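Local structure of xyloglucan-specific endo-beta-1,4-glucanase BoGH5A (Bacteroides ovatus, 3ZMR) at residues F19-S24 / I60-N65; M122-V128 / F168-P174; L205-V211 / Y251-L255; R302-A308 / R330-C335. The protein hydrolyses internal beta-1,4-glucosidic linkages in the backbone of xyloglucan, with retention of the anomeric configuration, to release xyloglucan oligosaccharides. All coordinates share one frame; numbering follows the deposited sequence. Where two conformers were deposited one is given.

In the fold
Contact 1 stands apart from the others: it lies in the N-terminal BACON domain, partly buried, its centre about 23 Å from that of contact 4. Contacts 2, 3 and 4 are buried and all belong to the closed eight-stranded parallel barrel of the catalytic domain. Contacts 2 and 3 meet where strands 170-173 and 210-214 run side by side, whereas the salt bridge from Arg172 to Glu334 joins contact 2 to contact 4. Polar side chains within the barrel bring contacts 2 and 4 close to the bound sugar. Contact 3, away from that site, packs a leucine on a tyrosine and an arginine, the latter held by an aspartate of its own segment; contact 1 relies on backbone bonds beside one phenylalanine.

Contact 1 of 4, residues F19-S24 / I60-N65; sequences FDARGS and ITVEAN
One face of the Phe19 ring is covered by Val62, whose CG1 lies 3.7 Å from the ring centroid, almost on the normal, in a CH-pi contact. The rim of the same ring meets Ile60 O and, in plane, Ser24 OG, while CZ reaches Ile60 CG2 at 4.0 Å. With CG1 anti to its carbonyl carbon (chi1 -61°), Val62 puts that methyl over the ring, while CG2 lies above the rim of the same face, 3.5 Å from Phe19 CD2. Beyond the ring, Ser24 and Val62 exchange two backbone bonds as an antiparallel hydrogen-bonded pair, and Asn65 N gives Ala21 O a bond of 2.7 Å in the carbonyl plane. The connection between Phe19 and Ser24 is shaped by Asp20, whose OD1 accepts from Arg22 N and whose carboxylate is held side-on by the Arg22 guanidinium. Phe19 also packs on Val89 of strand 85-91. The chain passes, through an Asx turn, from strand 16-19 of one BACON sheet to strand 24-31 of the other, as befits a beta-sandwich.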
loop_
_atom_site.group_PDB
_atom_site.type_symbol
_atom_site.label_atom_id
_atom_site.label_comp_id
_atom_site.label_asym_id
_atom_site.label_seq_id
_atom_site.Cartn_x
_atom_site.Cartn_y
_atom_site.Cartn_z
ATOM N N PHE A 19 -23.140 -2.837 -17.328
ATOM C CA PHE A 19 -22.027 -3.217 -16.457
ATOM C C PHE A 19 -21.728 -2.053 -15.501
ATOM O O PHE A 19 -21.832 -0.874 -15.870
ATOM C CB PHE A 19 -20.779 -3.512 -17.277
ATOM C CG PHE A 19 -20.864 -4.745 -18.147
ATOM C CD1 PHE A 19 -21.488 -4.720 -19.381
ATOM C CD2 PHE A 19 -20.262 -5.921 -17.751
ATOM C CE1 PHE A 19 -21.530 -5.863 -20.181
ATOM C CE2 PHE A 19 -20.308 -7.059 -18.522
ATOM C CZ PHE A 19 -20.930 -7.032 -19.749
ATOM N N ASP A 20 -21.321 -2.377 -14.280
ATOM C CA ASP A 20 -20.769 -1.331 -13.408
ATOM C C ASP A 20 -19.278 -1.086 -13.783
ATOM O O ASP A 20 -18.733 -1.685 -14.732
ATOM C CB ASP A 20 -21.036 -1.612 -11.915
ATOM C CG ASP A 20 -20.276 -2.774 -11.367
ATOM O OD1 ASP A 20 -19.251 -3.162 -11.941
ATOM O OD2 ASP A 20 -20.717 -3.283 -10.317
ATOM N N ALA A 21 -18.638 -0.188 -13.043
ATOM C CA ALA A 21 -17.292 0.265 -13.373
ATOM C C ALA A 21 -16.191 -0.781 -13.158
ATOM O O ALA A 21 -15.091 -0.628 -13.674
ATOM C CB ALA A 21 -16.950 1.501 -12.574
ATOM N N ARG A 22 -16.485 -1.796 -12.367
ATOM C CA ARG A 22 -15.509 -2.870 -12.127
ATOM C C ARG A 22 -15.274 -3.648 -13.414
ATOM O O ARG A 22 -16.124 -3.682 -14.287
ATOM C CB ARG A 22 -16.014 -3.854 -11.062
ATOM C CG ARG A 22 -16.226 -3.257 -9.697
ATOM C CD ARG A 22 -16.755 -4.312 -8.739
ATOM N NE ARG A 22 -18.190 -4.518 -8.894
ATOM C CZ ARG A 22 -18.918 -5.344 -8.149
ATOM N NH1 ARG A 22 -18.345 -6.069 -7.191
ATOM N NH2 ARG A 22 -20.223 -5.459 -8.370
ATOM N N GLY A 23 -14.123 -4.298 -13.524
ATOM C CA GLY A 23 -13.950 -5.323 -14.563
ATOM C C GLY A 23 -14.904 -6.463 -14.217
ATOM O O GLY A 23 -14.976 -6.881 -13.051
ATOM N N SER A 24 -15.655 -6.951 -15.198
ATOM C CA SER A 24 -16.587 -8.049 -14.980
ATOM C C SER A 24 -17.046 -8.671 -16.294
ATOM O O SER A 24 -16.749 -8.156 -17.376
ATOM C CB SER A 24 -17.804 -7.605 -14.179
ATOM O OG SER A 24 -18.634 -6.763 -14.943
ATOM N N ILE A 60 -19.335 -11.753 -22.630
ATOM C CA ILE A 60 -19.013 -10.351 -22.893
ATOM C C ILE A 60 -18.332 -9.815 -21.626
ATOM O O ILE A 60 -18.908 -9.885 -20.535
ATOM C CB ILE A 60 -20.269 -9.518 -23.246
ATOM C CG1 ILE A 60 -20.995 -10.126 -24.466
ATOM C CG2 ILE A 60 -19.884 -8.065 -23.509
ATOM C CD1 ILE A 60 -20.166 -10.253 -25.742
ATOM N N THR A 61 -17.101 -9.332 -21.793
ATOM C CA THR A 61 -16.244 -8.915 -20.690
ATOM C C THR A 61 -15.830 -7.459 -20.877
ATOM O O THR A 61 -15.428 -7.035 -21.970
ATOM C CB THR A 61 -14.992 -9.818 -20.583
ATOM O OG1 THR A 61 -15.406 -11.191 -20.561
ATOM C CG2 THR A 61 -14.177 -9.512 -19.305
ATOM N N VAL A 62 -15.941 -6.688 -19.806
ATOM C CA VAL A 62 -15.498 -5.311 -19.816
ATOM C C VAL A 62 -14.304 -5.132 -18.899
ATOM O O VAL A 62 -14.225 -5.731 -17.810
ATOM C CB VAL A 62 -16.627 -4.313 -19.426
ATOM C CG1 VAL A 62 -17.797 -4.405 -20.417
ATOM C CG2 VAL A 62 -17.095 -4.505 -17.977
ATOM N N GLU A 63 -13.406 -4.265 -19.340
ATOM C CA GLU A 63 -12.331 -3.777 -18.489
ATOM C C GLU A 63 -12.897 -2.822 -17.450
ATOM O O GLU A 63 -13.967 -2.241 -17.628
ATOM C CB GLU A 63 -11.279 -3.050 -19.332
ATOM C CG GLU A 63 -10.486 -3.955 -20.251
ATOM C CD GLU A 63 -9.521 -3.212 -21.162
ATOM O OE1 GLU A 63 -9.573 -1.956 -21.235
ATOM O OE2 GLU A 63 -8.711 -3.898 -21.831
ATOM N N ALA A 64 -12.169 -2.650 -16.361
ATOM C CA ALA A 64 -12.533 -1.651 -15.355
ATOM C C ALA A 64 -12.609 -0.278 -16.014
ATOM O O ALA A 64 -11.801 0.037 -16.890
ATOM C CB ALA A 64 -11.505 -1.631 -14.231
ATOM N N ASN A 65 -13.625 0.502 -15.635
ATOM C CA ASN A 65 -13.790 1.860 -16.167
ATOM C C ASN A 65 -13.193 2.903 -15.206
ATOM O O ASN A 65 -13.830 3.290 -14.260
ATOM C CB ASN A 65 -15.264 2.164 -16.411
ATOM C CG ASN A 65 -15.481 3.546 -17.024
ATOM O OD1 ASN A 65 -14.528 4.185 -17.476
ATOM N ND2 ASN A 65 -16.730 4.003 -17.042
#

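Contact 2 of 4, residues M122-V128 / F168-P174; sequences MKAGVNV and FDVVRIP
Val128 and Val171 meet through their CG2 methyls at 3.3 Å, an unusually close approach, on the side of the sheet that helix 157-165 covers with Phe160. Parallel strands 125-127 and 170-173 run beneath, joined by bonds such as Arg172 N to Val126 O, and Gly125 lies against Val170 O where a side chain would clash. On the barrel's inner side Asn127 and Arg172 lie alongside each other, pointing the same way. Arg172 is extended from CG to NE, and its NH1 reaches Asn127 OD1 at 2.8 Å; the oxygen lies in the guanidinium plane, although amide and guanidinium are turned 82° apart. The strand entrance is looser and wetter: Lys123 is poorly ordered, its NZ is 4.5 Å from Asp169 OD2, and a water lies near that oxygen, while Asp169 OD1 pairs with Lys164. Asn127 ND2 is bonded to Gly394 O and Tyr436 O, which fixes the amide's rotation. Arg172 also makes salt bridges to Glu334 and to Glu395, the inferred nucleophile, and a hydrogen bond to substrate-binding Asn261. Asn127 probably acts from behind the site, helping to hold Arg172 in place beside Asn261 and Glu395.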
loop_
_atom_site.group_PDB
_atom_site.type_symbol
_atom_site.label_atom_id
_atom_site.label_comp_id
_atom_site.label_asym_id
_atom_site.label_seq_id
_atom_site.Cartn_x
_atom_site.Cartn_y
_atom_site.Cartn_z
ATOM N N MET A 122 7.216 15.794 1.081
ATOM C CA MET A 122 7.308 14.865 2.211
ATOM C C MET A 122 8.744 14.548 2.557
ATOM O O MET A 122 9.107 14.543 3.738
ATOM C CB MET A 122 6.455 13.622 1.935
ATOM C CG MET A 122 4.965 13.942 2.068
ATOM S SD MET A 122 3.738 12.723 1.528
ATOM C CE MET A 122 4.197 11.436 2.628
ATOM N N LYS A 123 9.535 14.292 1.515
ATOM C CA LYS A 123 11.015 14.203 1.547
ATOM C C LYS A 123 11.575 12.922 2.178
ATOM O O LYS A 123 12.099 12.065 1.482
ATOM C CB LYS A 123 11.649 15.436 2.192
ATOM C CG LYS A 123 11.568 16.668 1.281
ATOM C CD LYS A 123 11.939 17.955 2.005
ATOM C CE LYS A 123 11.028 19.095 1.574
ATOM N NZ LYS A 123 11.558 20.441 1.920
ATOM N N ALA A 124 11.540 12.862 3.501
ATOM C CA ALA A 124 12.022 11.688 4.238
ATOM C C ALA A 124 11.342 11.584 5.572
ATOM O O ALA A 124 10.811 12.553 6.130
ATOM C CB ALA A 124 13.508 11.741 4.457
ATOM N N GLY A 125 11.384 10.398 6.128
ATOM C CA GLY A 125 10.763 10.215 7.404
ATOM C C GLY A 125 11.192 9.019 8.206
ATOM O O GLY A 125 12.226 8.374 7.915
ATOM N N VAL A 126 10.399 8.734 9.233
ATOM C CA VAL A 126 10.681 7.643 10.163
ATOM C C VAL A 126 9.377 6.990 10.608
ATOM O O VAL A 126 8.312 7.595 10.574
ATOM C CB VAL A 126 11.471 8.190 11.392
ATOM C CG1 VAL A 126 10.610 9.107 12.244
ATOM C CG2 VAL A 126 12.109 7.104 12.236
ATOM N N ASN A 127 9.479 5.735 11.021
ATOM C CA ASN A 127 8.416 5.014 11.661
ATOM C C ASN A 127 8.504 5.117 13.163
ATOM O O ASN A 127 9.601 5.100 13.718
ATOM C CB ASN A 127 8.483 3.531 11.350
ATOM C CG ASN A 127 8.024 3.183 9.947
ATOM O OD1 ASN A 127 6.882 2.791 9.771
ATOM N ND2 ASN A 127 8.901 3.308 8.957
ATOM N N VAL A 128 7.360 5.164 13.827
ATOM C CA VAL A 128 7.252 4.938 15.276
ATOM C C VAL A 128 6.859 3.462 15.434
ATOM O O VAL A 128 5.712 3.108 15.737
ATOM C CB VAL A 128 6.222 5.873 15.955
ATOM C CG1 VAL A 128 6.197 5.657 17.470
ATOM C CG2 VAL A 128 6.544 7.318 15.660
ATOM N N PHE A 168 13.382 15.401 9.667
ATOM C CA PHE A 168 12.360 14.520 9.096
ATOM C C PHE A 168 11.063 15.289 8.949
ATOM O O PHE A 168 10.688 16.056 9.827
ATOM C CB PHE A 168 12.133 13.310 9.973
ATOM C CG PHE A 168 13.329 12.431 10.088
ATOM C CD1 PHE A 168 13.660 11.591 9.053
ATOM C CD2 PHE A 168 14.152 12.470 11.209
ATOM C CE1 PHE A 168 14.754 10.764 9.136
ATOM C CE2 PHE A 168 15.256 11.629 11.291
ATOM C CZ PHE A 168 15.554 10.778 10.258
ATOM N N ASP A 169 10.353 15.014 7.856
ATOM C CA ASP A 169 9.075 15.675 7.630
ATOM C C ASP A 169 7.838 14.776 7.661
ATOM O O ASP A 169 6.720 15.271 7.585
ATOM C CB ASP A 169 9.129 16.493 6.357
ATOM C CG ASP A 169 10.063 17.708 6.500
ATOM O OD1 ASP A 169 10.040 18.437 7.547
ATOM O OD2 ASP A 169 10.847 17.913 5.592
ATOM N N VAL A 170 8.051 13.462 7.768
ATOM C CA VAL A 170 6.965 12.461 7.774
ATOM C C VAL A 170 7.191 11.454 8.887
ATOM O O VAL A 170 8.317 11.009 9.096
ATOM C CB VAL A 170 6.925 11.633 6.455
ATOM C CG1 VAL A 170 5.741 10.664 6.434
ATOM C CG2 VAL A 170 6.904 12.511 5.242
ATOM N N VAL A 171 6.125 11.063 9.552
ATOM C CA VAL A 171 6.171 9.921 10.476
ATOM C C VAL A 171 5.090 8.922 10.058
ATOM O O VAL A 171 3.943 9.308 9.777
ATOM C CB VAL A 171 6.038 10.328 11.960
ATOM C CG1 VAL A 171 4.717 11.013 12.289
ATOM C CG2 VAL A 171 6.271 9.143 12.877
ATOM N N ARG A 172 5.479 7.654 9.939
ATOM C CA ARG A 172 4.531 6.549 9.803
ATOM C C ARG A 172 4.332 5.930 11.176
ATOM O O ARG A 172 5.305 5.628 11.887
ATOM C CB ARG A 172 5.066 5.513 8.808
ATOM C CG ARG A 172 4.186 4.284 8.610
ATOM C CD ARG A 172 4.664 3.480 7.436
ATOM N NE ARG A 172 3.951 2.249 7.127
ATOM C CZ ARG A 172 4.325 1.031 7.528
ATOM N NH1 ARG A 172 5.329 0.856 8.373
ATOM N NH2 ARG A 172 3.693 -0.046 7.081
ATOM N N ILE A 173 3.060 5.827 11.560
ATOM C CA ILE A 173 2.599 5.287 12.837
ATOM C C ILE A 173 1.826 4.008 12.533
ATOM O O ILE A 173 0.631 4.061 12.216
ATOM C CB ILE A 173 1.737 6.293 13.615
ATOM C CG1 ILE A 173 2.472 7.616 13.801
ATOM C CG2 ILE A 173 1.306 5.713 14.958
ATOM C CD1 ILE A 173 1.696 8.694 14.545
ATOM N N PRO A 174 2.486 2.839 12.589
ATOM C CA PRO A 174 1.746 1.583 12.502
ATOM C C PRO A 174 0.741 1.486 13.664
ATOM O O PRO A 174 1.061 1.905 14.798
ATOM C CB PRO A 174 2.857 0.528 12.662
ATOM C CG PRO A 174 4.080 1.188 12.172
ATOM C CD PRO A 174 3.948 2.589 12.645
HETATM O O HOH W 1 12.685 15.308 5.505
HETATM O O HOH W 2 3.014 3.090 16.332
#

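Contact 3 of 4, residues L205-V211 / Y251-L255; sequences LDAGLYV and YDDRL
Leu205 sets its CG anti to the carbonyl carbon (chi1 -72°), which spreads its two methyls over segment 251-255, and a bend at chi3 (-48°) lays the Arg254 guanidinium beneath CD2. CD1 of Leu205 reaches Tyr251 CD2 at 3.5 Å; CD2 touches Arg254 CB at 3.7 Å and lies above the centre of the guanidinium face. On another side, the Tyr210 ring receives the start of the same arginine, with Arg254 CG over one face. The guanidinium edge is used for polar partners. Arg254 NE meets the syn lone pair of Asp252 OD1 at 2.9 Å, nearly straight and in plane, and Arg254 N bonds the same oxygen from its anti side, forming an Asx turn. Arg254 NH2 also gives a bond to a water that donates to Asp206 OD1. The backbone joins the two segments where Val211 N bonds Arg254 O at 2.9 Å, starting the parallel pairing of strands 210-214 and 255-258 just after the Schellman motif at Gly208 closes helix 191-206. With a leucine in place of Arg254, Asp252 would probably be left without its charged mate and the turn without its side-chain brace. Two donors on Asp252 OD1 suggest that its negative charge is well compensated, with Leu205 on the guanidinium face and the polar partners at its edge.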
loop_
_atom_site.group_PDB
_atom_site.type_symbol
_atom_site.label_atom_id
_atom_site.label_comp_id
_atom_site.label_asym_id
_atom_site.label_seq_id
_atom_site.Cartn_x
_atom_site.Cartn_y
_atom_site.Cartn_z
ATOM N N LEU A 205 1.074 15.888 14.215
ATOM C CA LEU A 205 0.671 16.969 13.332
ATOM C C LEU A 205 1.049 18.348 13.896
ATOM O O LEU A 205 1.504 19.241 13.177
ATOM C CB LEU A 205 -0.835 16.906 13.085
ATOM C CG LEU A 205 -1.315 15.747 12.183
ATOM C CD1 LEU A 205 -2.832 15.644 12.270
ATOM C CD2 LEU A 205 -0.867 15.848 10.735
ATOM N N ASP A 206 0.802 18.521 15.188
ATOM C CA ASP A 206 1.137 19.794 15.850
ATOM C C ASP A 206 2.647 20.108 15.833
ATOM O O ASP A 206 3.049 21.266 15.850
ATOM C CB ASP A 206 0.595 19.861 17.276
ATOM C CG ASP A 206 -0.946 19.909 17.350
ATOM O OD1 ASP A 206 -1.623 20.137 16.334
ATOM O OD2 ASP A 206 -1.483 19.731 18.465
ATOM N N ALA A 207 3.469 19.054 15.794
ATOM C CA ALA A 207 4.918 19.171 15.652
ATOM C C ALA A 207 5.376 19.530 14.254
ATOM O O ALA A 207 6.540 19.776 14.018
ATOM C CB ALA A 207 5.604 17.894 16.132
ATOM N N GLY A 208 4.448 19.528 13.311
ATOM C CA GLY A 208 4.738 19.960 11.959
ATOM C C GLY A 208 5.026 18.823 10.996
ATOM O O GLY A 208 5.569 19.051 9.927
ATOM N N LEU A 209 4.665 17.610 11.375
ATOM C CA LEU A 209 4.912 16.439 10.519
ATOM C C LEU A 209 3.718 16.034 9.644
ATOM O O LEU A 209 2.560 16.209 10.038
ATOM C CB LEU A 209 5.270 15.259 11.418
ATOM C CG LEU A 209 6.544 15.426 12.255
ATOM C CD1 LEU A 209 6.575 14.356 13.335
ATOM C CD2 LEU A 209 7.774 15.326 11.340
ATOM N N TYR A 210 4.003 15.464 8.473
ATOM C CA TYR A 210 3.048 14.572 7.811
ATOM C C TYR A 210 2.922 13.314 8.629
ATOM O O TYR A 210 3.915 12.828 9.178
ATOM C CB TYR A 210 3.480 14.229 6.386
ATOM C CG TYR A 210 3.343 15.361 5.387
ATOM C CD1 TYR A 210 2.187 15.521 4.652
ATOM C CD2 TYR A 210 4.397 16.232 5.148
ATOM C CE1 TYR A 210 2.058 16.531 3.721
ATOM C CE2 TYR A 210 4.268 17.264 4.245
ATOM C CZ TYR A 210 3.077 17.411 3.539
ATOM O OH TYR A 210 2.941 18.427 2.613
ATOM N N VAL A 211 1.710 12.756 8.682
ATOM C CA VAL A 211 1.423 11.566 9.483
ATOM C C VAL A 211 0.727 10.528 8.621
ATOM O O VAL A 211 -0.225 10.863 7.926
ATOM C CB VAL A 211 0.568 11.879 10.718
ATOM C CG1 VAL A 211 0.248 10.607 11.481
ATOM C CG2 VAL A 211 1.296 12.927 11.586
ATOM N N TYR A 251 -9.443 15.891 9.751
ATOM C CA TYR A 251 -8.030 16.283 9.687
ATOM C C TYR A 251 -7.628 16.702 8.277
ATOM O O TYR A 251 -8.172 16.200 7.283
ATOM C CB TYR A 251 -7.102 15.167 10.216
ATOM C CG TYR A 251 -7.189 15.018 11.738
ATOM C CD1 TYR A 251 -8.200 14.291 12.335
ATOM C CD2 TYR A 251 -6.326 15.711 12.557
ATOM C CE1 TYR A 251 -8.309 14.208 13.723
ATOM C CE2 TYR A 251 -6.395 15.633 13.923
ATOM C CZ TYR A 251 -7.392 14.893 14.514
ATOM O OH TYR A 251 -7.421 14.869 15.905
ATOM N N ASP A 252 -6.686 17.631 8.207
ATOM C CA ASP A 252 -6.254 18.174 6.941
ATOM C C ASP A 252 -5.323 17.208 6.170
ATOM O O ASP A 252 -5.141 16.036 6.565
ATOM C CB ASP A 252 -5.733 19.603 7.127
ATOM C CG ASP A 252 -4.369 19.715 7.731
ATOM O OD1 ASP A 252 -3.566 18.769 7.736
ATOM O OD2 ASP A 252 -4.064 20.859 8.143
ATOM N N ASP A 253 -4.766 17.684 5.061
ATOM C CA ASP A 253 -4.077 16.806 4.111
ATOM C C ASP A 253 -2.688 16.322 4.565
ATOM O O ASP A 253 -2.028 15.546 3.899
ATOM C CB ASP A 253 -4.013 17.410 2.703
ATOM C CG ASP A 253 -3.123 18.640 2.597
ATOM O OD1 ASP A 253 -2.385 18.970 3.560
ATOM O OD2 ASP A 253 -3.137 19.279 1.513
ATOM N N ARG A 254 -2.262 16.787 5.732
ATOM C CA ARG A 254 -1.033 16.300 6.320
ATOM C C ARG A 254 -1.236 14.904 6.912
ATOM O O ARG A 254 -0.257 14.236 7.237
ATOM C CB ARG A 254 -0.474 17.296 7.348
ATOM C CG ARG A 254 -0.004 18.644 6.762
ATOM C CD ARG A 254 0.183 19.702 7.874
ATOM N NE ARG A 254 -1.001 19.694 8.743
ATOM C CZ ARG A 254 -1.042 20.006 10.041
ATOM N NH1 ARG A 254 0.047 20.395 10.689
ATOM N NH2 ARG A 254 -2.193 19.924 10.701
ATOM N N LEU A 255 -2.487 14.470 7.089
ATOM C CA LEU A 255 -2.804 13.115 7.550
ATOM C C LEU A 255 -3.190 12.232 6.378
ATOM O O LEU A 255 -4.146 12.544 5.642
ATOM C CB LEU A 255 -3.906 13.072 8.592
ATOM C CG LEU A 255 -4.325 11.707 9.150
ATOM C CD1 LEU A 255 -3.172 11.026 9.896
ATOM C CD2 LEU A 255 -5.514 11.825 10.069
HETATM O O HOH W 3 -1.572 20.728 13.526
#

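Contact 4 of 4, residues R302-A308 / R330-C335; sequences RHLIVQA and RIFLEC
Glu334 OE1 accepts a 2.8 Å bond from Gln307 NE2, which approaches on the anti side, 20° out of the carboxylate plane. The two side chains run side by side in the same direction, their amide and carboxylate planes 81° apart, and Gln307 folds back at chi2 (64°) to bring its nitrogen there. The same NE2 makes a weak bond to Ile305 O, while Gln307 OE1 is bonded to Thr260. An alanine here removes the amide, and Glu334 OE1 and Thr260 OG1 would probably each be left without this partner. Glu334 OE2 is held by Arg172 and by His336 of the sugar pocket. Strands 304-307 and 331-337 are parallel neighbours in the TIM barrel, connected by helix 313-319 in a beta-alpha-beta unit, and backbone bonds such as Phe332 N to Leu304 O (2.8 Å) join them. Facing the surrounding helices, Val306 CG2 meets Ile331 CG2 at 3.6 Å. On the inner side Ile305 CG2 packs against Glu334 CB at 3.6 Å. At the strand starts, in one of two conformers of Arg330, its CD lies over a face of the His303 ring, a tentative CH-pi contact; His303 ND1 is hydrogen-bonded to Ser115.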
loop_
_atom_site.group_PDB
_atom_site.type_symbol
_atom_site.label_atom_id
_atom_site.label_comp_id
_atom_site.label_asym_id
_atom_site.label_seq_id
_atom_site.Cartn_x
_atom_site.Cartn_y
_atom_site.Cartn_z
ATOM N N ARG A 302 -8.546 13.089 0.663
ATOM C CA ARG A 302 -7.348 12.710 1.403
ATOM C C ARG A 302 -6.439 11.872 0.538
ATOM O O ARG A 302 -6.892 11.051 -0.264
ATOM C CB ARG A 302 -7.759 11.957 2.656
ATOM C CG ARG A 302 -6.630 11.654 3.611
ATOM C CD ARG A 302 -7.046 11.069 4.990
ATOM N NE ARG A 302 -8.127 11.836 5.592
ATOM C CZ ARG A 302 -8.019 13.080 6.070
ATOM N NH1 ARG A 302 -6.843 13.730 6.143
ATOM N NH2 ARG A 302 -9.116 13.723 6.461
ATOM N N HIS A 303 -5.148 12.019 0.739
ATOM C CA HIS A 303 -4.190 11.169 0.034
ATOM C C HIS A 303 -4.130 9.835 0.728
ATOM O O HIS A 303 -3.959 9.744 1.948
ATOM C CB HIS A 303 -2.812 11.819 0.031
ATOM C CG HIS A 303 -2.786 13.142 -0.690
ATOM N ND1 HIS A 303 -2.279 13.305 -1.969
ATOM C CD2 HIS A 303 -3.217 14.362 -0.295
ATOM C CE1 HIS A 303 -2.385 14.577 -2.311
ATOM N NE2 HIS A 303 -2.970 15.229 -1.320
ATOM N N LEU A 304 -4.352 8.793 -0.061
ATOM C CA LEU A 304 -4.414 7.407 0.422
ATOM C C LEU A 304 -3.229 6.611 -0.112
ATOM O O LEU A 304 -2.757 6.838 -1.220
ATOM C CB LEU A 304 -5.736 6.747 0.023
ATOM C CG LEU A 304 -7.027 7.478 0.422
ATOM C CD1 LEU A 304 -8.233 6.672 -0.010
ATOM C CD2 LEU A 304 -7.091 7.797 1.902
ATOM N N ILE A 305 -2.821 5.610 0.665
ATOM C CA ILE A 305 -1.640 4.832 0.373
ATOM C C ILE A 305 -2.041 3.355 0.337
ATOM O O ILE A 305 -2.579 2.826 1.326
ATOM C CB ILE A 305 -0.551 5.025 1.428
ATOM C CG1 ILE A 305 -0.183 6.482 1.612
ATOM C CG2 ILE A 305 0.677 4.187 1.089
ATOM C CD1 ILE A 305 0.506 6.764 2.921
ATOM N N VAL A 306 -1.819 2.701 -0.805
ATOM C CA VAL A 306 -2.151 1.316 -1.011
ATOM C C VAL A 306 -0.883 0.510 -1.253
ATOM O O VAL A 306 0.144 1.054 -1.676
ATOM C CB VAL A 306 -3.190 1.146 -2.160
ATOM C CG1 VAL A 306 -4.525 1.773 -1.755
ATOM C CG2 VAL A 306 -2.665 1.669 -3.496
ATOM N N GLN A 307 -0.929 -0.789 -0.922
ATOM C CA GLN A 307 0.284 -1.584 -0.827
ATOM C C GLN A 307 0.442 -2.608 -1.934
ATOM O O GLN A 307 -0.538 -3.217 -2.404
ATOM C CB GLN A 307 0.288 -2.342 0.498
ATOM C CG GLN A 307 0.432 -1.463 1.728
ATOM C CD GLN A 307 -0.727 -0.517 1.909
ATOM O OE1 GLN A 307 -1.914 -0.919 1.878
ATOM N NE2 GLN A 307 -0.414 0.752 2.116
ATOM N N ALA A 308 1.683 -2.792 -2.351
ATOM C CA ALA A 308 2.038 -3.951 -3.177
ATOM C C ALA A 308 1.876 -5.247 -2.375
ATOM O O ALA A 308 1.852 -5.227 -1.142
ATOM C CB ALA A 308 3.455 -3.817 -3.667
ATOM N N ARG A 330 -4.880 10.964 -6.179
ATOM C CA ARG A 330 -4.796 11.069 -4.717
ATOM C C ARG A 330 -4.439 9.725 -4.070
ATOM O O ARG A 330 -4.823 9.460 -2.909
ATOM C CB ARG A 330 -6.076 11.644 -4.115
ATOM C CG ARG A 330 -6.380 13.097 -4.484
ATOM C CD ARG A 330 -5.282 14.053 -4.037
ATOM N NE ARG A 330 -5.646 15.473 -4.182
ATOM C CZ ARG A 330 -5.597 16.155 -5.328
ATOM N NH1 ARG A 330 -5.170 15.568 -6.452
ATOM N NH2 ARG A 330 -5.946 17.441 -5.334
ATOM N N ILE A 331 -3.688 8.904 -4.808
ATOM C CA ILE A 331 -3.205 7.605 -4.336
ATOM C C ILE A 331 -1.687 7.463 -4.498
ATOM O O ILE A 331 -1.088 7.785 -5.532
ATOM C CB ILE A 331 -3.917 6.423 -5.026
ATOM C CG1 ILE A 331 -5.420 6.429 -4.638
ATOM C CG2 ILE A 331 -3.288 5.087 -4.600
ATOM C CD1 ILE A 331 -6.300 5.415 -5.301
ATOM N N PHE A 332 -1.072 6.982 -3.422
ATOM C CA PHE A 332 0.335 6.541 -3.409
ATOM C C PHE A 332 0.402 5.005 -3.420
ATOM O O PHE A 332 -0.467 4.349 -2.824
ATOM C CB PHE A 332 1.022 6.892 -2.081
ATOM C CG PHE A 332 1.365 8.343 -1.862
ATOM C CD1 PHE A 332 0.401 9.300 -1.557
ATOM C CD2 PHE A 332 2.704 8.726 -1.823
ATOM C CE1 PHE A 332 0.766 10.627 -1.289
ATOM C CE2 PHE A 332 3.080 10.033 -1.563
ATOM C CZ PHE A 332 2.120 11.000 -1.289
ATOM N N LEU A 333 1.489 4.467 -3.970
ATOM C CA LEU A 333 1.879 3.066 -3.769
ATOM C C LEU A 333 2.879 2.992 -2.615
ATOM O O LEU A 333 3.740 3.883 -2.460
ATOM C CB LEU A 333 2.577 2.529 -5.029
ATOM C CG LEU A 333 3.229 1.147 -4.931
ATOM C CD1 LEU A 333 2.174 0.071 -4.757
ATOM C CD2 LEU A 333 3.995 0.863 -6.198
ATOM N N GLU A 334 2.785 1.912 -1.824
ATOM C CA GLU A 334 3.755 1.600 -0.765
ATOM C C GLU A 334 4.424 0.245 -1.010
ATOM O O GLU A 334 3.756 -0.763 -1.217
ATOM C CB GLU A 334 3.083 1.587 0.609
ATOM C CG GLU A 334 4.005 1.186 1.754
ATOM C CD GLU A 334 3.375 1.278 3.117
ATOM O OE1 GLU A 334 2.114 1.428 3.206
ATOM O OE2 GLU A 334 4.149 1.183 4.122
ATOM N N CYS A 335 5.758 0.264 -0.929
ATOM C CA CYS A 335 6.594 -0.917 -0.834
ATOM C C CYS A 335 7.483 -0.775 0.394
ATOM O O CYS A 335 7.681 0.336 0.912
ATOM C CB CYS A 335 7.490 -1.082 -2.059
ATOM S SG CYS A 335 6.587 -1.289 -3.624
#